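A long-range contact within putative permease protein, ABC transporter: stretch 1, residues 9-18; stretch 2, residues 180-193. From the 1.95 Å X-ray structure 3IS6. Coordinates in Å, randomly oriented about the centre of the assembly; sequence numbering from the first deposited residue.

Stretch 1, residues 9-18: PHHDRICIVK
Stretch 2, residues 180-193: YIAYVRLRPGVSPE

Strand 14-18 runs antiparallel to strand 181-186, their N-to-C directions 142° apart and their axes 4.5 Å apart at closest approach. Before its strand, stretch 1 passes through His 10 in a left-handed conformation (phi/psi 54/39°) and a 3-10 segment at 11-13, in which Arg 13 N donates to His 10 O at 2.8 Å. Arg 13 (-105/7°) leads into extended residues: Ile 14 at -93/133°, Cys 15 at -124/163° and Ile 16 at -118/161°. Residues 182-185 are likewise extended, with phi from -128 to -104° and psi from 118 to 133°.

The register is set by Cys 15 and Val 184, a hydrogen-bonded pair with CA atoms 5.1 Å apart: Cys 15 N donates to Val 184 O and Val 184 N to Cys 15 O, each at 2.9 Å. Flanking it are non-hydrogen-bonded pairs, Ile 14 with Arg 185 (CA to CA 4.5 Å) and Ile 16 with Tyr 183 (CA to CA 4.6 Å). The ladder continues from Leu 186 N to Arg 13 O at 3.1 Å and from Val 17 N to Ala 182 O at 3.2 Å. The latter is more bent (139°), and beyond it water 2 joins the strands, donating to Val 17 O (2.7 Å) and accepting from Ala 182 N (3.1 Å).

After Leu 186, a type II turn spans Arg 187 to Val 190, closed by Val 190 N to Arg 187 O at 3.2 Å. Gly 189 adopts 85/-4°, where a CB would press against the preceding carbonyl oxygen.

Ile 14, Ile 16, Tyr 183 and Arg 185 share one face of the sheet. Ile 16 (chi1 p, chi2 t) places CG2 3.6 Å from CD1 of Tyr 183 (chi1 m). On the face of Cys 15 and Val 184, Cys 15 (chi1 m) packs SG 3.9 Å from Leu 186 CD1 and 4.1 Å from Pro 192 CG, while Val 17 (t) sets CG2 3.7 Å from Ala 182 CB and 4.0 Å from Val 184 CG2 (chi1 t).

Arg 13 (chi1 m, chi2 t, chi3 m) reaches back to the other strand's end, where NH1 donates to Leu 186 O at 2.9 Å. This acceptor lies near the guanidinium plane, as a donor requires, leaving one face to Pro 188 CD, 3.9 Å from NH1. The Arg 185 side chain (chi1 t, chi3 m) ends beside the loop before the 3-10 segment: His 10 CD2 lies over its guanidinium, 3.9 Å from NE, and NH2 donates to water 1 at 2.8 Å, which in turn donates to Pro 9 O at 2.8 Å.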

# COMPACT_ATOMS: atom_id res chain seq x y z
N PRO A 9 17.20 17.26 17.64
CA PRO A 9 18.53 16.89 18.10
C PRO A 9 19.56 16.96 16.98
O PRO A 9 19.31 16.54 15.91
CB PRO A 9 18.33 15.44 18.51
CG PRO A 9 16.96 15.35 18.83
CD PRO A 9 16.23 16.23 17.95
N HIS A 10 20.72 17.54 17.25
CA HIS A 10 21.78 17.55 16.29
C HIS A 10 21.37 18.12 14.95
O HIS A 10 21.78 17.66 13.94
CB HIS A 10 22.33 16.17 16.13
CG HIS A 10 22.51 15.47 17.43
ND1 HIS A 10 23.44 15.86 18.36
CD2 HIS A 10 21.86 14.41 17.96
CE1 HIS A 10 23.36 15.07 19.41
NE2 HIS A 10 22.41 14.19 19.19
N HIS A 11 20.55 19.16 14.98
CA HIS A 11 19.89 19.66 13.79
C HIS A 11 20.82 20.20 12.76
O HIS A 11 20.54 20.20 11.60
CB HIS A 11 18.81 20.65 14.13
CG HIS A 11 19.33 21.98 14.52
ND1 HIS A 11 19.79 22.25 15.78
CD2 HIS A 11 19.47 23.11 13.81
CE1 HIS A 11 20.19 23.50 15.84
NE2 HIS A 11 20.02 24.04 14.65
N ASP A 12 21.96 20.63 13.23
CA ASP A 12 23.02 21.11 12.39
C ASP A 12 23.58 20.01 11.53
O ASP A 12 24.19 20.27 10.55
CB ASP A 12 24.10 21.74 13.26
CG ASP A 12 24.35 20.94 14.53
OD1 ASP A 12 23.52 20.92 15.44
OD2 ASP A 12 25.41 20.30 14.59
N ARG A 13 23.38 18.77 11.92
CA ARG A 13 23.88 17.62 11.18
C ARG A 13 22.85 16.81 10.38
O ARG A 13 23.15 15.78 9.86
CB ARG A 13 24.66 16.69 12.11
CG ARG A 13 25.89 17.31 12.68
CD ARG A 13 26.73 16.33 13.42
NE ARG A 13 26.36 16.20 14.81
CZ ARG A 13 26.08 15.04 15.37
NH1 ARG A 13 26.12 13.96 14.66
NH2 ARG A 13 25.75 14.98 16.63
N ILE A 14 21.63 17.29 10.31
CA ILE A 14 20.61 16.59 9.56
C ILE A 14 20.51 17.09 8.14
O ILE A 14 20.45 18.24 7.91
CB ILE A 14 19.24 16.73 10.21
CG1 ILE A 14 19.29 16.27 11.65
CG2 ILE A 14 18.22 15.99 9.44
CD1 ILE A 14 18.07 16.54 12.38
N CYS A 15 20.48 16.15 7.21
CA CYS A 15 20.31 16.38 5.81
C CYS A 15 19.11 15.60 5.28
O CYS A 15 18.65 14.71 5.90
CB CYS A 15 21.54 15.92 5.05
SG CYS A 15 23.06 16.73 5.45
N ILE A 16 18.63 15.97 4.11
CA ILE A 16 17.69 15.19 3.37
C ILE A 16 18.33 14.80 2.07
O ILE A 16 19.28 15.41 1.65
CB ILE A 16 16.34 15.89 3.09
CG1 ILE A 16 16.50 17.15 2.29
CG2 ILE A 16 15.61 16.19 4.34
CD1 ILE A 16 15.29 17.52 1.46
N VAL A 17 17.79 13.78 1.43
CA VAL A 17 18.33 13.29 0.21
C VAL A 17 17.57 13.86 -0.94
O VAL A 17 16.41 13.66 -1.06
CB VAL A 17 18.23 11.79 0.11
CG1 VAL A 17 18.81 11.34 -1.10
CG2 VAL A 17 18.85 11.12 1.29
N LYS A 18 18.28 14.56 -1.78
CA LYS A 18 17.76 15.16 -2.98
C LYS A 18 18.24 14.41 -4.21
O LYS A 18 19.18 13.69 -4.17
CB LYS A 18 18.15 16.63 -3.09
CG LYS A 18 17.83 17.47 -1.91
CD LYS A 18 16.85 18.51 -2.25
CE LYS A 18 17.11 19.09 -3.57
NZ LYS A 18 15.90 19.46 -4.20
N TYR A 180 8.91 9.14 -0.62
CA TYR A 180 9.52 9.11 0.69
C TYR A 180 10.51 10.26 0.92
O TYR A 180 11.20 10.64 0.05
CB TYR A 180 10.28 7.80 0.92
CG TYR A 180 9.46 6.54 0.85
CD1 TYR A 180 9.05 5.91 1.98
CD2 TYR A 180 9.13 5.98 -0.35
CE1 TYR A 180 8.30 4.77 1.91
CE2 TYR A 180 8.39 4.85 -0.42
CZ TYR A 180 7.98 4.25 0.71
OH TYR A 180 7.25 3.13 0.63
N ILE A 181 10.58 10.75 2.12
CA ILE A 181 11.59 11.70 2.46
C ILE A 181 12.62 10.95 3.28
O ILE A 181 12.29 10.27 4.20
CB ILE A 181 11.06 12.83 3.30
CG1 ILE A 181 9.93 13.56 2.60
CG2 ILE A 181 12.14 13.76 3.59
CD1 ILE A 181 9.32 14.54 3.42
N ALA A 182 13.86 11.09 2.91
CA ALA A 182 14.91 10.40 3.60
C ALA A 182 15.77 11.38 4.35
O ALA A 182 16.34 12.24 3.77
CB ALA A 182 15.72 9.67 2.64
N TYR A 183 15.83 11.21 5.64
CA TYR A 183 16.57 12.05 6.52
C TYR A 183 17.82 11.32 6.96
O TYR A 183 17.77 10.19 7.32
CB TYR A 183 15.77 12.41 7.73
CG TYR A 183 14.46 13.14 7.48
CD1 TYR A 183 14.43 14.50 7.32
CD2 TYR A 183 13.27 12.47 7.41
CE1 TYR A 183 13.27 15.14 7.12
CE2 TYR A 183 12.10 13.11 7.20
CZ TYR A 183 12.11 14.45 7.06
OH TYR A 183 10.94 15.09 6.86
N VAL A 184 18.93 12.01 6.89
CA VAL A 184 20.21 11.45 7.23
C VAL A 184 20.95 12.31 8.23
O VAL A 184 21.17 13.46 7.98
CB VAL A 184 21.05 11.38 5.98
CG1 VAL A 184 22.33 10.77 6.24
CG2 VAL A 184 20.37 10.68 4.92
N ARG A 185 21.38 11.75 9.34
CA ARG A 185 22.23 12.47 10.25
C ARG A 185 23.67 12.03 10.14
O ARG A 185 23.98 10.91 10.36
CB ARG A 185 21.76 12.29 11.67
CG ARG A 185 22.49 13.11 12.67
CD ARG A 185 22.57 12.43 13.98
NE ARG A 185 21.29 12.39 14.63
CZ ARG A 185 20.95 11.47 15.50
NH1 ARG A 185 21.80 10.54 15.86
NH2 ARG A 185 19.76 11.50 16.02
N LEU A 186 24.53 12.95 9.77
CA LEU A 186 25.95 12.72 9.66
C LEU A 186 26.72 12.85 10.97
O LEU A 186 26.36 13.59 11.83
CB LEU A 186 26.54 13.67 8.63
CG LEU A 186 25.84 13.75 7.31
CD1 LEU A 186 26.32 14.85 6.51
CD2 LEU A 186 25.97 12.50 6.60
N ARG A 187 27.84 12.15 11.07
CA ARG A 187 28.75 12.34 12.17
C ARG A 187 29.45 13.68 12.05
O ARG A 187 29.59 14.23 10.99
CB ARG A 187 29.79 11.24 12.21
CG ARG A 187 29.29 9.93 11.86
CD ARG A 187 29.89 8.85 12.73
NE ARG A 187 29.35 7.53 12.42
CZ ARG A 187 28.66 6.80 13.28
NH1 ARG A 187 28.44 7.24 14.50
NH2 ARG A 187 28.21 5.62 12.91
N PRO A 188 29.94 14.17 13.16
CA PRO A 188 30.55 15.49 13.19
C PRO A 188 31.70 15.56 12.22
O PRO A 188 32.46 14.64 12.08
CB PRO A 188 31.09 15.56 14.60
CG PRO A 188 30.29 14.68 15.33
CD PRO A 188 29.98 13.55 14.48
N GLY A 189 31.79 16.65 11.50
CA GLY A 189 32.87 16.84 10.58
C GLY A 189 32.73 16.28 9.19
O GLY A 189 33.58 16.52 8.36
N VAL A 190 31.65 15.56 8.91
CA VAL A 190 31.44 15.04 7.58
C VAL A 190 30.62 15.98 6.73
O VAL A 190 29.53 16.34 7.07
CB VAL A 190 30.71 13.72 7.62
CG1 VAL A 190 30.38 13.27 6.26
CG2 VAL A 190 31.49 12.70 8.37
N SER A 191 31.17 16.41 5.63
CA SER A 191 30.43 17.27 4.75
C SER A 191 29.58 16.45 3.85
O SER A 191 29.99 15.43 3.40
CB SER A 191 31.35 18.12 3.93
OG SER A 191 31.88 17.34 2.92
N PRO A 192 28.39 16.93 3.57
CA PRO A 192 27.46 16.20 2.74
C PRO A 192 28.01 15.99 1.36
O PRO A 192 27.84 14.97 0.78
CB PRO A 192 26.24 17.11 2.71
CG PRO A 192 26.50 18.18 3.65
CD PRO A 192 27.69 17.89 4.41
N GLU A 193 28.70 16.99 0.85
CA GLU A 193 29.24 16.92 -0.50
C GLU A 193 30.30 15.87 -0.70
O GLU A 193 30.52 15.41 -1.77
CB GLU A 193 29.72 18.26 -0.96
CG GLU A 193 28.67 19.33 -0.93
CD GLU A 193 28.73 20.16 0.30
OE1 GLU A 193 29.36 19.76 1.28
OE2 GLU A 193 28.14 21.23 0.27
O HOH W 1 18.85 13.94 14.98
O HOH W 2 14.26 13.03 0.52